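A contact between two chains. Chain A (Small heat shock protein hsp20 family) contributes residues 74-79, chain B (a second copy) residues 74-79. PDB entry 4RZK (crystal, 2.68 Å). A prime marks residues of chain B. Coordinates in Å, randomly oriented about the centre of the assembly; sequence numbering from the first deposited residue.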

# COMPACT_ATOMS: atom_id res chain seq x y z
N ASN A 74 13.34 6.27 -0.06
CA ASN A 74 12.21 7.17 0.06
C ASN A 74 10.90 6.45 0.28
O ASN A 74 10.69 5.37 -0.21
CB ASN A 74 12.13 8.06 -1.17
CG ASN A 74 11.48 9.39 -0.88
OD1 ASN A 74 12.06 10.23 -0.21
ND2 ASN A 74 10.28 9.58 -1.39
N PHE A 75 10.00 7.08 1.03
CA PHE A 75 8.71 6.49 1.34
C PHE A 75 7.62 7.43 0.86
O PHE A 75 7.68 8.61 1.14
CB PHE A 75 8.61 6.30 2.85
CG PHE A 75 7.50 5.39 3.27
CD1 PHE A 75 7.23 4.24 2.59
CD2 PHE A 75 6.75 5.69 4.38
CE1 PHE A 75 6.23 3.41 2.99
CE2 PHE A 75 5.75 4.86 4.79
CZ PHE A 75 5.48 3.72 4.09
N LYS A 76 6.66 6.94 0.11
CA LYS A 76 5.53 7.77 -0.27
C LYS A 76 4.23 7.01 -0.29
O LYS A 76 4.09 6.05 -1.00
CB LYS A 76 5.77 8.36 -1.65
CG LYS A 76 4.84 9.49 -2.02
CD LYS A 76 5.33 10.21 -3.25
CE LYS A 76 4.27 11.14 -3.79
NZ LYS A 76 4.19 11.09 -5.27
N ASN A 77 3.25 7.46 0.47
CA ASN A 77 1.93 6.90 0.36
C ASN A 77 1.91 5.39 0.53
O ASN A 77 1.18 4.71 -0.16
CB ASN A 77 1.29 7.28 -0.96
CG ASN A 77 0.78 8.70 -0.96
OD1 ASN A 77 0.09 9.12 -0.05
ND2 ASN A 77 1.13 9.45 -1.98
N GLY A 78 2.70 4.87 1.45
CA GLY A 78 2.76 3.45 1.70
C GLY A 78 3.69 2.66 0.81
O GLY A 78 3.73 1.45 0.89
N VAL A 79 4.44 3.33 -0.04
CA VAL A 79 5.34 2.63 -0.93
C VAL A 79 6.80 2.95 -0.67
O VAL A 79 7.17 4.10 -0.60
CB VAL A 79 5.02 2.90 -2.40
CG1 VAL A 79 6.15 2.44 -3.28
CG2 VAL A 79 3.74 2.20 -2.78
N ASN B 74 -10.57 8.70 5.61
CA ASN B 74 -9.22 8.77 6.14
C ASN B 74 -8.21 8.10 5.23
O ASN B 74 -8.44 6.99 4.79
CB ASN B 74 -9.18 8.12 7.51
CG ASN B 74 -8.20 8.77 8.44
OD1 ASN B 74 -8.50 9.78 9.06
ND2 ASN B 74 -7.02 8.20 8.54
N PHE B 75 -7.08 8.75 4.96
CA PHE B 75 -6.01 8.14 4.20
C PHE B 75 -4.66 8.25 4.91
O PHE B 75 -4.13 9.32 5.07
CB PHE B 75 -5.92 8.82 2.84
CG PHE B 75 -5.15 8.04 1.82
CD1 PHE B 75 -5.37 6.70 1.66
CD2 PHE B 75 -4.22 8.66 1.02
CE1 PHE B 75 -4.67 5.99 0.72
CE2 PHE B 75 -3.52 7.96 0.09
CZ PHE B 75 -3.75 6.62 -0.07
N LYS B 76 -4.10 7.12 5.31
CA LYS B 76 -2.82 7.11 6.00
C LYS B 76 -1.87 6.07 5.47
O LYS B 76 -2.18 4.90 5.47
CB LYS B 76 -3.04 6.85 7.48
CG LYS B 76 -2.79 8.06 8.36
CD LYS B 76 -1.38 8.58 8.18
CE LYS B 76 -0.56 8.38 9.43
NZ LYS B 76 0.64 9.25 9.42
N ASN B 77 -0.70 6.49 5.03
CA ASN B 77 0.29 5.53 4.63
C ASN B 77 -0.28 4.54 3.64
O ASN B 77 -0.02 3.36 3.73
CB ASN B 77 0.86 4.78 5.82
CG ASN B 77 1.63 5.67 6.75
OD1 ASN B 77 1.35 5.73 7.93
ND2 ASN B 77 2.62 6.35 6.23
N GLY B 78 -1.07 5.02 2.70
CA GLY B 78 -1.58 4.18 1.64
C GLY B 78 -2.78 3.33 1.98
O GLY B 78 -3.20 2.50 1.20
N VAL B 79 -3.33 3.54 3.16
CA VAL B 79 -4.49 2.79 3.56
C VAL B 79 -5.66 3.73 3.76
O VAL B 79 -5.53 4.73 4.42
CB VAL B 79 -4.23 2.01 4.84
CG1 VAL B 79 -3.13 2.68 5.63
CG2 VAL B 79 -5.50 1.90 5.66
O HOH W 1 -0.90 8.20 2.42

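Two copies of the same hairpin tip meet here, turn against turn. The contact is small, burying 197 Å² with both sides summed. No direct hydrogen bond crosses it.

Asn74 opens the stretch on a strand and lies out of reach of the chain B stretch. Phe75 is the first residue to make contact. Its CA-to-CB bond points toward chain B, and the t rotamer at chi1 carries the ring to the turn of the other copy. Phe75 CE2 lies 3.8 Å from the side-chain amide of Asn77′, at the atom modelled as ND2. That amide is probably turned over in the model, so the identity of the atom is not secure. The approach to the ring is oblique.

The CA-to-CB bond of Lys76 points away from the other stretch, which the residue does not touch. Lys76 N donates to Val79 O at 3.0 Å, and Val79 N donates to Lys76 O at 2.9 Å. This pair of bonds closes a type I' turn over Asn77 and Gly78. Chain B has the same type of turn from Lys76′ to Val79′, so the two copies meet through equivalent loops.

Asn77 is central to the contact. It has positive phi, as the first corner of a type I' turn requires. Its CA-to-CB bond points away from chain B, yet the side chain still reaches Phe75′, with OD1 3.8 Å from CE2 of that ring. This mirrors the contact of Phe75 with Asn77′. OD1 also accepts a hydrogen bond from water 1 at 2.8 Å. The same water accepts one from Gly78′ N at 3.2 Å, so it bridges the two chains. Asn77 ND2 is satisfied elsewhere in the structure. The backbone takes part as well: Asn77 O is 3.3 Å from Gly78′ CA.

Gly78 is buried, and its CA sits 3.4 Å from Asn77′ O, repeating the previous contact with the chains exchanged. The two glycine nitrogens, Gly78 N and Gly78′ N, are 4.0 Å apart. Packing this tight leaves no room for a side chain. An ideal CB on Gly78 would point toward chain B and come within 2.6 Å of Asn77′ O, a clash. It would also be jammed against the carbonyl oxygen of Asn77, so the backbone angles alone call for glycine. At Gly78′ an ideal CB would likewise clash, 2.6 Å from Asn77 O.

Val79 ends the stretch. Its CA-to-CB bond points sideways and it does not touch the other stretch.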